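Local coordinates for RNA pseudouridylate synthase domain-containing protein 1 (Homo sapiens, PDB 5VBB), which probably converts uridine to pseudouridine in RNA and belongs to the RluA family of pseudouridine synthases, at residues Thr113-Gly119 and Asn140-Thr146; Arg126-Met130 and Leu191-Glu195; Leu102-Ile107 and Gly184-Val188. All coordinates share one frame; numbering follows the deposited sequence.

Contact 1 of 3, residues Thr113-Gly119 and Asn140-Thr146. With SO4 (sulfate ion), chain D.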
ATOM      1  N   THR A 113      17.079  -1.513  -0.253  1.00 35.31           N
ATOM      2  CA  THR A 113      16.789  -0.083  -0.385  1.00 35.38           C
ATOM      3  C   THR A 113      16.572   0.102  -1.872  1.00 40.34           C
ATOM      4  O   THR A 113      17.440  -0.274  -2.648  1.00 41.74           O
ATOM      5  CB  THR A 113      17.976   0.755   0.095  1.00 45.78           C
ATOM      6  OG1 THR A 113      18.178   0.489   1.467  1.00 43.06           O
ATOM      7  CG2 THR A 113      17.736   2.220  -0.062  1.00 44.89           C
ATOM      8  N   ILE A 114      15.425   0.617  -2.288  1.00 34.43           N
ATOM      9  CA  ILE A 114      15.126   0.816  -3.717  1.00 33.82           C
ATOM     10  C   ILE A 114      15.070   2.301  -3.896  1.00 37.63           C
ATOM     11  O   ILE A 114      14.166   2.963  -3.365  1.00 34.17           O
ATOM     12  CB  ILE A 114      13.814   0.176  -4.177  1.00 35.92           C
ATOM     13  CG1 ILE A 114      13.665  -1.262  -3.612  1.00 37.95           C
ATOM     14  CG2 ILE A 114      13.792   0.202  -5.709  1.00 37.72           C
ATOM     15  CD1 ILE A 114      12.336  -1.834  -3.723  1.00 43.77           C
ATOM     16  N   SER A 115      16.033   2.832  -4.620  1.00 34.54           N
ATOM     17  CA  SER A 115      16.207   4.277  -4.752  1.00 35.19           C
ATOM     18  C   SER A 115      16.061   4.796  -6.181  1.00 41.62           C
ATOM     19  O   SER A 115      16.169   5.998  -6.360  1.00 39.88           O
ATOM     20  CB  SER A 115      17.592   4.639  -4.222  1.00 38.36           C
ATOM     21  OG  SER A 115      18.609   4.020  -4.995  1.00 41.82           O
ATOM     22  N   HIS A 116      15.824   3.930  -7.190  1.00 39.99           N
ATOM     23  CA  HIS A 116      15.701   4.382  -8.584  1.00 43.29           C
ATOM     24  C   HIS A 116      14.608   5.418  -8.667  1.00 42.89           C
ATOM     25  O   HIS A 116      13.524   5.201  -8.127  1.00 38.39           O
ATOM     26  CB  HIS A 116      15.306   3.252  -9.542  1.00 47.69           C
ATOM     27  CG  HIS A 116      16.293   2.136  -9.689  1.00 54.30           C
ATOM     28  ND1 HIS A 116      17.644   2.323  -9.466  1.00 58.36           N
ATOM     29  CD2 HIS A 116      16.077   0.850 -10.047  1.00 57.47           C
ATOM     30  CE1 HIS A 116      18.207   1.145  -9.696  1.00 58.85           C
ATOM     31  NE2 HIS A 116      17.290   0.227 -10.027  1.00 58.36           N
ATOM     32  N   ALA A 117      14.886   6.529  -9.349  1.00 40.95           N
ATOM     33  CA  ALA A 117      13.929   7.620  -9.502  1.00 38.68           C
ATOM     34  C   ALA A 117      12.766   7.161 -10.402  1.00 41.91           C
ATOM     35  O   ALA A 117      12.976   6.344 -11.290  1.00 40.99           O
ATOM     36  CB  ALA A 117      14.620   8.849 -10.072  1.00 38.74           C
ATOM     37  N   ILE A 118      11.549   7.674 -10.125  1.00 37.62           N
ATOM     38  CA  ILE A 118      10.312   7.343 -10.826  1.00 36.25           C
ATOM     39  C   ILE A 118       9.858   8.549 -11.602  1.00 40.71           C
ATOM     40  O   ILE A 118       9.744   9.621 -11.045  1.00 41.75           O
ATOM     41  CB  ILE A 118       9.237   6.835  -9.838  1.00 37.19           C
ATOM     42  CG1 ILE A 118       9.752   5.550  -9.171  1.00 36.54           C
ATOM     43  CG2 ILE A 118       7.892   6.574 -10.553  1.00 39.91           C
ATOM     44  CD1 ILE A 118       8.865   4.905  -8.104  1.00 33.36           C
ATOM     45  N   GLY A 119       9.646   8.366 -12.893  1.00 40.56           N
ATOM     46  CA  GLY A 119       9.112   9.392 -13.769  1.00 41.27           C
ATOM     47  C   GLY A 119       7.803   8.935 -14.365  1.00 44.64           C
ATOM     48  O   GLY A 119       7.300   7.851 -14.048  1.00 40.48           O
ATOM     49  N   ASN A 140      10.702  13.433 -16.518  1.00 51.36           N
ATOM     50  CA  ASN A 140      10.628  14.170 -15.256  1.00 50.42           C
ATOM     51  C   ASN A 140      10.756  13.221 -14.047  1.00 48.83           C
ATOM     52  O   ASN A 140       9.861  13.128 -13.203  1.00 46.96           O
ATOM     53  CB  ASN A 140       9.324  15.013 -15.212  1.00 58.00           C
ATOM     54  CG  ASN A 140       9.342  16.145 -14.203  1.00 93.52           C
ATOM     55  OD1 ASN A 140      10.377  16.780 -13.955  1.00 88.96           O
ATOM     56  ND2 ASN A 140       8.184  16.477 -13.639  1.00 87.31           N
ATOM     57  N   PRO A 141      11.888  12.493 -13.956  1.00 43.93           N
ATOM     58  CA  PRO A 141      12.074  11.594 -12.817  1.00 40.73           C
ATOM     59  C   PRO A 141      12.095  12.376 -11.489  1.00 43.54           C
ATOM     60  O   PRO A 141      12.598  13.511 -11.417  1.00 39.91           O
ATOM     61  CB  PRO A 141      13.387  10.899 -13.141  1.00 43.35           C
ATOM     62  CG  PRO A 141      14.143  11.900 -14.015  1.00 49.85           C
ATOM     63  CD  PRO A 141      13.086  12.528 -14.833  1.00 46.48           C
ATOM     64  N   LYS A 142      11.490  11.783 -10.451  1.00 38.33           N
ATOM     65  CA  LYS A 142      11.336  12.424  -9.163  1.00 37.44           C
ATOM     66  C   LYS A 142      11.910  11.583  -8.049  1.00 40.34           C
ATOM     67  O   LYS A 142      12.062  10.373  -8.214  1.00 38.82           O
ATOM     68  CB  LYS A 142       9.855  12.711  -8.893  1.00 37.63           C
ATOM     69  CG  LYS A 142       9.336  13.960  -9.583  1.00 43.29           C
ATOM     70  CD  LYS A 142       7.889  14.161  -9.211  1.00 49.59           C
ATOM     71  CE  LYS A 142       7.108  15.011 -10.188  1.00 61.20           C
ATOM     72  NZ  LYS A 142       5.692  15.146  -9.726  1.00 70.20           N
ATOM     73  N   PRO A 143      12.252  12.237  -6.909  1.00 37.50           N
ATOM     74  CA  PRO A 143      12.867  11.508  -5.786  1.00 35.65           C
ATOM     75  C   PRO A 143      12.109  10.313  -5.334  1.00 38.42           C
ATOM     76  O   PRO A 143      10.887  10.379  -5.145  1.00 40.35           O
ATOM     77  CB  PRO A 143      12.881  12.528  -4.653  1.00 36.76           C
ATOM     78  CG  PRO A 143      12.727  13.830  -5.291  1.00 42.35           C
ATOM     79  CD  PRO A 143      12.046  13.660  -6.569  1.00 38.86           C
ATOM     80  N   SER A 144      12.814   9.235  -5.108  1.00 33.06           N
ATOM     81  CA  SER A 144      12.138   7.999  -4.777  1.00 31.81           C
ATOM     82  C   SER A 144      12.929   7.162  -3.840  1.00 34.39           C
ATOM     83  O   SER A 144      14.134   7.005  -4.037  1.00 35.69           O
ATOM     84  CB  SER A 144      11.856   7.213  -6.056  1.00 37.14           C
ATOM     85  OG  SER A 144      11.241   7.996  -7.069  1.00 41.19           O
ATOM     86  N   LEU A 145      12.270   6.595  -2.842  1.00 30.51           N
ATOM     87  CA  LEU A 145      12.942   5.705  -1.904  1.00 32.72           C
ATOM     88  C   LEU A 145      11.937   4.775  -1.252  1.00 34.54           C
ATOM     89  O   LEU A 145      11.025   5.239  -0.551  1.00 32.59           O
ATOM     90  CB  LEU A 145      13.676   6.484  -0.833  1.00 34.48           C
ATOM     91  CG  LEU A 145      14.504   5.632   0.179  1.00 42.16           C
ATOM     92  CD1 LEU A 145      15.483   4.755  -0.497  1.00 44.55           C
ATOM     93  CD2 LEU A 145      15.261   6.493   1.046  1.00 45.17           C
ATOM     94  N   THR A 146      12.137   3.473  -1.446  1.00 31.73           N
ATOM     95  CA  THR A 146      11.334   2.410  -0.857  1.00 32.21           C
ATOM     96  C   THR A 146      12.244   1.452  -0.129  1.00 38.10           C
ATOM     97  O   THR A 146      13.180   0.895  -0.717  1.00 39.01           O
ATOM     98  CB  THR A 146      10.517   1.593  -1.887  1.00 36.25           C
ATOM     99  OG1 THR A 146       9.641   2.433  -2.598  1.00 36.34           O
ATOM    100  CG2 THR A 146       9.667   0.515  -1.220  1.00 35.99           C
TER
HETATM  101  S   SO4 D 303       4.365  11.823  -9.038  1.00 49.49           S
HETATM  102  O1  SO4 D 303       4.495  12.425 -10.362  1.00 52.31           O
HETATM  103  O2  SO4 D 303       4.663  12.827  -7.994  1.00 51.62           O
HETATM  104  O3  SO4 D 303       5.237  10.643  -8.925  1.00 43.47           O
HETATM  105  O4  SO4 D 303       3.013  11.378  -8.884  1.00 51.10           O
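The carbonyl oxygen of Lys142 takes two donors. Ser144 OG, two residues on in the loop, donates to Lys142 O at 2.8 Å, and Ile118 N adds a weak bond across the pair. The hydroxyl gets there by lying beside its own backbone N, with chi1 at -49°. Ser144 CB meanwhile sits 3.3 Å from His116 O. Lys142 N returns a 2.8 Å bond to Ile118 O. Ile118 and Lys142 are thus an antiparallel hydrogen-bonded pair. Ile114 and Thr146 form another, with Ile114 N on Thr146 O at 2.8 Å and Thr146 N equally close to Ile114 O. Beside it Thr113 CG2 presses on Leu145 CD1 at 3.4 Å, tighter than usual for two methyls. Thr146 OG1 turns to His179 and Gln175 of helix 175-182. Lys142 is extended beyond CG and sends NZ to two sulfate oxygens, 3.0 Å from O1. The sulfate probably came from the crystallisation liquor. Arg120, Arg172 and Thr173 also bind it, and such a basic cluster could perhaps receive a phosphate of the RNA. The whole is an antiparallel two-stranded ribbon, interrupted midway, that runs from the large sheet into the small three-stranded one.

Contact 2 of 3, residues Arg126-Met130 and Leu191-Glu195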
ATOM      1  N   ARG A 126      -0.732   5.358 -20.933  1.00 55.25           N
ATOM      2  CA  ARG A 126      -2.070   4.841 -20.757  1.00 55.01           C
ATOM      3  C   ARG A 126      -2.069   3.449 -20.065  1.00 59.20           C
ATOM      4  O   ARG A 126      -2.853   3.221 -19.145  1.00 58.51           O
ATOM      5  CB  ARG A 126      -2.757   4.771 -22.124  1.00 54.78           C
ATOM      6  CG  ARG A 126      -4.014   4.007 -22.060  1.00 56.88           C
ATOM      7  CD  ARG A 126      -5.026   4.419 -23.048  1.00 47.60           C
ATOM      8  NE  ARG A 126      -6.260   3.780 -22.603  1.00 60.85           N
ATOM      9  CZ  ARG A 126      -6.650   2.547 -22.910  1.00 67.64           C
ATOM     10  NH1 ARG A 126      -5.950   1.812 -23.767  1.00 46.39           N
ATOM     11  NH2 ARG A 126      -7.758   2.049 -22.383  1.00 53.58           N
ATOM     12  N   ALA A 127      -1.209   2.536 -20.519  1.00 57.27           N
ATOM     13  CA  ALA A 127      -1.152   1.181 -19.959  1.00 57.20           C
ATOM     14  C   ALA A 127      -0.329   1.097 -18.692  1.00 62.31           C
ATOM     15  O   ALA A 127      -0.676   0.317 -17.817  1.00 62.97           O
ATOM     16  CB  ALA A 127      -0.591   0.219 -20.986  1.00 57.89           C
ATOM     17  N   HIS A 128       0.795   1.827 -18.619  1.00 57.68           N
ATOM     18  CA  HIS A 128       1.691   1.825 -17.457  1.00 55.86           C
ATOM     19  C   HIS A 128       2.086   3.284 -17.219  1.00 50.93           C
ATOM     20  O   HIS A 128       2.986   3.787 -17.863  1.00 46.01           O
ATOM     21  CB  HIS A 128       2.925   0.915 -17.686  1.00 58.64           C
ATOM     22  CG  HIS A 128       2.685  -0.234 -18.618  1.00 64.73           C
ATOM     23  ND1 HIS A 128       1.834  -1.276 -18.280  1.00 67.41           N
ATOM     24  CD2 HIS A 128       3.184  -0.462 -19.855  1.00 68.17           C
ATOM     25  CE1 HIS A 128       1.824  -2.090 -19.324  1.00 67.63           C
ATOM     26  NE2 HIS A 128       2.638  -1.649 -20.290  1.00 68.80           N
ATOM     27  N   THR A 129       1.360   3.959 -16.326  1.00 47.83           N
ATOM     28  CA  THR A 129       1.489   5.380 -16.029  1.00 48.83           C
ATOM     29  C   THR A 129       2.920   5.807 -15.696  1.00 47.11           C
ATOM     30  O   THR A 129       3.437   6.751 -16.297  1.00 47.16           O
ATOM     31  CB  THR A 129       0.547   5.759 -14.847  1.00 59.96           C
ATOM     32  OG1 THR A 129      -0.767   5.229 -15.087  1.00 60.16           O
ATOM     33  CG2 THR A 129       0.432   7.269 -14.649  1.00 53.63           C
ATOM     34  N   MET A 130       3.571   5.069 -14.806  1.00 39.59           N
ATOM     35  CA  MET A 130       4.870   5.421 -14.265  1.00 37.76           C
ATOM     36  C   MET A 130       5.997   4.512 -14.755  1.00 43.12           C
ATOM     37  O   MET A 130       5.753   3.392 -15.196  1.00 41.36           O
ATOM     38  CB  MET A 130       4.771   5.355 -12.728  1.00 38.61           C
ATOM     39  CG  MET A 130       3.580   6.134 -12.140  1.00 40.88           C
ATOM     40  SD  MET A 130       3.489   7.909 -12.481  1.00 44.47           S
ATOM     41  CE  MET A 130       4.845   8.505 -11.477  1.00 40.56           C
ATOM     42  N   LEU A 191      -2.050  -5.941 -12.452  1.00 38.29           N
ATOM     43  CA  LEU A 191      -2.463  -5.931 -13.856  1.00 41.15           C
ATOM     44  C   LEU A 191      -1.767  -4.879 -14.691  1.00 44.49           C
ATOM     45  O   LEU A 191      -1.788  -4.989 -15.901  1.00 45.20           O
ATOM     46  CB  LEU A 191      -3.980  -5.736 -13.955  1.00 42.24           C
ATOM     47  CG  LEU A 191      -4.828  -6.815 -13.281  1.00 46.12           C
ATOM     48  CD1 LEU A 191      -6.294  -6.451 -13.324  1.00 49.00           C
ATOM     49  CD2 LEU A 191      -4.581  -8.164 -13.911  1.00 47.85           C
ATOM     50  N   THR A 192      -1.154  -3.880 -14.076  1.00 42.29           N
ATOM     51  CA  THR A 192      -0.461  -2.803 -14.795  1.00 42.88           C
ATOM     52  C   THR A 192       1.045  -3.033 -14.857  1.00 46.44           C
ATOM     53  O   THR A 192       1.629  -2.978 -15.941  1.00 46.87           O
ATOM     54  CB  THR A 192      -0.803  -1.497 -14.077  1.00 47.49           C
ATOM     55  OG1 THR A 192      -2.211  -1.384 -14.090  1.00 44.35           O
ATOM     56  CG2 THR A 192      -0.195  -0.255 -14.712  1.00 47.62           C
ATOM     57  N   TYR A 193       1.681  -3.254 -13.700  1.00 41.38           N
ATOM     58  CA  TYR A 193       3.154  -3.360 -13.641  1.00 40.72           C
ATOM     59  C   TYR A 193       3.707  -4.803 -13.562  1.00 48.14           C
ATOM     60  O   TYR A 193       4.924  -4.979 -13.535  1.00 45.70           O
ATOM     61  CB  TYR A 193       3.689  -2.553 -12.471  1.00 39.99           C
ATOM     62  CG  TYR A 193       3.381  -1.093 -12.644  1.00 39.81           C
ATOM     63  CD1 TYR A 193       4.095  -0.314 -13.548  1.00 42.23           C
ATOM     64  CD2 TYR A 193       2.326  -0.503 -11.970  1.00 40.29           C
ATOM     65  CE1 TYR A 193       3.771   1.018 -13.769  1.00 41.72           C
ATOM     66  CE2 TYR A 193       1.991   0.832 -12.179  1.00 40.51           C
ATOM     67  CZ  TYR A 193       2.743   1.604 -13.052  1.00 43.32           C
ATOM     68  OH  TYR A 193       2.386   2.905 -13.333  1.00 39.19           O
ATOM     69  N   GLY A 194       2.834  -5.808 -13.629  1.00 48.15           N
ATOM     70  CA  GLY A 194       3.265  -7.200 -13.650  1.00 48.52           C
ATOM     71  C   GLY A 194       3.773  -7.548 -15.026  1.00 56.06           C
ATOM     72  O   GLY A 194       3.532  -6.813 -15.987  1.00 56.31           O
ATOM     73  N   GLU A 195       4.440  -8.677 -15.142  1.00 56.52           N
ATOM     74  CA  GLU A 195       4.951  -9.146 -16.435  1.00 59.07           C
ATOM     75  C   GLU A 195       3.876  -9.924 -17.156  1.00 64.87           C
ATOM     76  O   GLU A 195       2.991 -10.476 -16.514  1.00 64.87           O
ATOM     77  CB  GLU A 195       6.189 -10.046 -16.236  1.00 61.30           C
ATOM     78  CG  GLU A 195       7.401  -9.308 -15.687  1.00 71.79           C
ATOM     79  CD  GLU A 195       8.066  -8.375 -16.679  1.00 97.12           C
ATOM     80  OE1 GLU A 195       8.857  -8.871 -17.513  1.00109.55           O
ATOM     81  OE2 GLU A 195       7.793  -7.153 -16.632  1.00 86.68           O
TER
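Tyr193 reaches across to Met130 and makes the tight part of this contact. Met130 N gives its hydrogen to Tyr193 OH at 2.9 Å, nearly straight at 161°. The donor lies in the plane of the phenol ring, at its edge. Met130 CB is 3.5 Å from Tyr193 OH. The hydroxyl has a second partner in His174 ND1, which helps fix the position of the ring. Tyr193 CG is anti to the carbonyl carbon (chi1 -63°), which sends the ring out toward Met130. Thr192 CG2 lies over one face of that ring, toward its rim, 3.5 Å above its plane. A phenylalanine here would probably leave Met130 N and His174 ND1 without their shared oxygen and make the ring easier to shift. The Tyr193 side chain lies about 7 Å from that of Asp67, the likely catalytic residue, so probably near the active site.

The other end is looser and nearer solvent. His128 ND1 meets Thr192 O at 2.9 Å, but the bond is weak because it bends to 126°. Ala127 CB lies over one face of the imidazole. Ala127 O touches Thr192 CG2 at 3.2 Å, and Ala127 itself is exposed.

The two loops meet beside helix 175-182. Val178 packs on both Met130 and Tyr193, and Arg177 lies against Thr192 and Tyr193. Ile118 and Arg120 of strand 118-121 touch Met130, at the start of strand 130-132.

Contact 3 of 3, residues Leu102-Ile107 and Gly184-Val188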
ATOM      1  N   LEU A 102       2.689  -9.379  -1.466  1.00 34.94           N
ATOM      2  CA  LEU A 102       3.166 -10.655  -1.920  1.00 34.38           C
ATOM      3  C   LEU A 102       3.750 -10.340  -3.284  1.00 38.13           C
ATOM      4  O   LEU A 102       3.038  -9.856  -4.136  1.00 38.74           O
ATOM      5  CB  LEU A 102       2.095 -11.703  -2.036  1.00 34.85           C
ATOM      6  CG  LEU A 102       1.439 -12.150  -0.735  1.00 39.22           C
ATOM      7  CD1 LEU A 102       0.293 -13.090  -1.006  1.00 40.37           C
ATOM      8  CD2 LEU A 102       2.425 -12.772   0.179  1.00 38.25           C
ATOM      9  N   LEU A 103       5.057 -10.559  -3.454  1.00 35.83           N
ATOM     10  CA  LEU A 103       5.782 -10.244  -4.667  1.00 35.88           C
ATOM     11  C   LEU A 103       6.235 -11.510  -5.377  1.00 39.70           C
ATOM     12  O   LEU A 103       6.581 -12.473  -4.701  1.00 38.61           O
ATOM     13  CB  LEU A 103       7.043  -9.453  -4.291  1.00 35.64           C
ATOM     14  CG  LEU A 103       6.874  -8.128  -3.565  1.00 37.38           C
ATOM     15  CD1 LEU A 103       8.211  -7.424  -3.499  1.00 36.51           C
ATOM     16  CD2 LEU A 103       5.848  -7.248  -4.270  1.00 35.39           C
ATOM     17  N   ARG A 104       6.402 -11.449  -6.703  1.00 36.76           N
ATOM     18  CA  ARG A 104       6.872 -12.595  -7.506  1.00 36.98           C
ATOM     19  C   ARG A 104       8.336 -12.910  -7.229  1.00 42.06           C
ATOM     20  O   ARG A 104       9.146 -11.997  -7.202  1.00 41.12           O
ATOM     21  CB  ARG A 104       6.716 -12.320  -9.016  1.00 37.70           C
ATOM     22  CG  ARG A 104       5.273 -12.189  -9.515  1.00 43.58           C
ATOM     23  CD  ARG A 104       4.629 -13.532  -9.578  1.00 48.61           C
ATOM     24  NE  ARG A 104       3.224 -13.504  -9.975  1.00 48.11           N
ATOM     25  CZ  ARG A 104       2.374 -14.491  -9.740  1.00 52.82           C
ATOM     26  NH1 ARG A 104       2.778 -15.588  -9.112  1.00 42.96           N
ATOM     27  NH2 ARG A 104       1.101 -14.376 -10.094  1.00 50.31           N
ATOM     28  N   GLY A 105       8.657 -14.197  -7.068  1.00 41.87           N
ATOM     29  CA  GLY A 105      10.010 -14.679  -6.819  1.00 42.36           C
ATOM     30  C   GLY A 105      10.431 -14.622  -5.366  1.00 45.71           C
ATOM     31  O   GLY A 105       9.839 -13.898  -4.560  1.00 46.10           O
ATOM     32  N   HIS A 106      11.474 -15.393  -5.028  1.00 41.78           N
ATOM     33  CA  HIS A 106      12.095 -15.442  -3.705  1.00 40.78           C
ATOM     34  C   HIS A 106      13.227 -14.402  -3.661  1.00 44.71           C
ATOM     35  O   HIS A 106      14.228 -14.588  -4.343  1.00 43.47           O
ATOM     36  CB  HIS A 106      12.678 -16.845  -3.441  1.00 42.98           C
ATOM     37  CG  HIS A 106      11.623 -17.878  -3.165  1.00 45.80           C
ATOM     38  ND1 HIS A 106      11.925 -19.221  -3.148  1.00 47.93           N
ATOM     39  CD2 HIS A 106      10.333 -17.713  -2.782  1.00 45.51           C
ATOM     40  CE1 HIS A 106      10.794 -19.840  -2.845  1.00 47.55           C
ATOM     41  NE2 HIS A 106       9.809 -18.969  -2.602  1.00 46.69           N
ATOM     42  N   ILE A 107      13.073 -13.315  -2.879  1.00 41.50           N
ATOM     43  CA  ILE A 107      14.096 -12.265  -2.768  1.00 40.22           C
ATOM     44  C   ILE A 107      15.121 -12.776  -1.773  1.00 45.10           C
ATOM     45  O   ILE A 107      14.750 -13.033  -0.631  1.00 44.70           O
ATOM     46  CB  ILE A 107      13.430 -10.946  -2.332  1.00 42.50           C
ATOM     47  CG1 ILE A 107      12.433 -10.502  -3.424  1.00 42.17           C
ATOM     48  CG2 ILE A 107      14.468  -9.853  -2.062  1.00 44.87           C
ATOM     49  CD1 ILE A 107      11.611  -9.233  -3.164  1.00 38.77           C
ATOM     50  N   GLY A 184      12.502  -6.759 -10.439  1.00 41.23           N
ATOM     51  CA  GLY A 184      12.175  -8.051 -11.018  1.00 39.61           C
ATOM     52  C   GLY A 184      11.279  -8.860 -10.101  1.00 41.45           C
ATOM     53  O   GLY A 184      11.209 -10.070 -10.274  1.00 40.28           O
ATOM     54  N   HIS A 185      10.579  -8.207  -9.109  1.00 38.23           N
ATOM     55  CA  HIS A 185       9.694  -8.878  -8.141  1.00 35.63           C
ATOM     56  C   HIS A 185       8.377  -8.159  -8.076  1.00 38.73           C
ATOM     57  O   HIS A 185       8.034  -7.567  -7.044  1.00 38.22           O
ATOM     58  CB  HIS A 185      10.385  -8.962  -6.769  1.00 35.09           C
ATOM     59  CG  HIS A 185      11.667  -9.727  -6.846  1.00 38.40           C
ATOM     60  ND1 HIS A 185      11.672 -11.090  -7.017  1.00 40.73           N
ATOM     61  CD2 HIS A 185      12.945  -9.291  -6.827  1.00 38.38           C
ATOM     62  CE1 HIS A 185      12.942 -11.449  -7.073  1.00 39.00           C
ATOM     63  NE2 HIS A 185      13.738 -10.390  -6.966  1.00 38.62           N
ATOM     64  N   PRO A 186       7.619  -8.162  -9.192  1.00 36.33           N
ATOM     65  CA  PRO A 186       6.355  -7.416  -9.210  1.00 34.88           C
ATOM     66  C   PRO A 186       5.339  -7.908  -8.196  1.00 39.29           C
ATOM     67  O   PRO A 186       5.354  -9.071  -7.792  1.00 38.64           O
ATOM     68  CB  PRO A 186       5.837  -7.609 -10.647  1.00 38.13           C
ATOM     69  CG  PRO A 186       6.590  -8.748 -11.189  1.00 44.14           C
ATOM     70  CD  PRO A 186       7.894  -8.801 -10.506  1.00 40.05           C
ATOM     71  N   VAL A 187       4.381  -7.034  -7.860  1.00 35.81           N
ATOM     72  CA  VAL A 187       3.324  -7.415  -6.952  1.00 34.08           C
ATOM     73  C   VAL A 187       2.448  -8.448  -7.647  1.00 38.30           C
ATOM     74  O   VAL A 187       2.079  -8.292  -8.805  1.00 36.91           O
ATOM     75  CB  VAL A 187       2.498  -6.194  -6.492  1.00 37.04           C
ATOM     76  CG1 VAL A 187       1.307  -6.628  -5.653  1.00 36.53           C
ATOM     77  CG2 VAL A 187       3.359  -5.189  -5.765  1.00 36.11           C
ATOM     78  N   VAL A 188       2.109  -9.511  -6.914  1.00 36.45           N
ATOM     79  CA  VAL A 188       1.235 -10.563  -7.408  1.00 34.43           C
ATOM     80  C   VAL A 188      -0.132  -9.970  -7.696  1.00 39.05           C
ATOM     81  O   VAL A 188      -0.684  -9.262  -6.866  1.00 35.66           O
ATOM     82  CB  VAL A 188       1.145 -11.736  -6.398  1.00 39.67           C
ATOM     83  CG1 VAL A 188       0.067 -12.733  -6.803  1.00 39.63           C
ATOM     84  CG2 VAL A 188       2.506 -12.443  -6.256  1.00 39.85           C
TER
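Leu102 and Val188 begin a run of backbone bonds between the end of strand 96-104 and the segment after helix 175-182. Val188 N donates to Leu102 O at 2.9 Å, and Arg104 N to Pro186 O at 2.8 Å. These two bonds flank Leu103 and Val187, a single bridge. Gly184, the first residue of the segment, leaves the preceding helix in a Schellman motif.

One side-chain bond extends the series. His185 ND1 donates to Arg104 O at 2.7 Å. The oxygen lies in the ring plane and the donor lies in the carbonyl plane, so the imidazole is held in one rotation. Gly105 CA sits at the ring edge. Its phi is positive (84°), and a CB at this position would clash with His185 ND1.

The same imidazole also makes a CH-pi contact. Ile107 CG1 stands over the centre of one face, 3.5 Å from the ring centroid and only 6° off its normal.

Apolar contacts fill in around the bridge. Leu103 CD2 meets Val187 CG2 at 3.6 Å, the two side chains crossing obliquely. Leu102 CB faces Val188 CG2 at 4.3 Å. Two carbonyl oxygens make van der Waals contacts. Leu103 CB and CD2 lie against His185 O, and Val188 CG2 is 3.4 Å from Leu102 O.

Charge comes last. The Arg104 chain bends at chi2 (-75°), and its guanidinium lays one face on the methyls of Val188, with NH2 3.8 Å from CG1. Its NE makes a salt bridge to Glu200, and Asp159 offers a long, weak ion pair.

Backbone bonds therefore set the alignment, while His185 is fixed both in its plane and over a face. Arg104 can use its flat side for packing and still keep its NE for Glu200, an acid beyond the contact.

In the fold
From the N terminus, strand 96-104 first supplies one side of contact 3. The chain then enters contact 1 at 113-119 and contact 2 at 126-130. It returns at 140-146 to close the loop of contact 1, the shortest of the three. Helix 175-182 follows, and 184-188 closes contact 3 around all of contact 1. Contact 2 closes last, at 191-195, so it crosses both others. Contacts 1 and 2 touch where Met130 CE packs on Ile118 and Gly119. Contacts 2 and 3 touch through Pro186 against Tyr193 and Gly194. Together they tie the large sheet, the three-stranded sheet and the loop after helix 175-182.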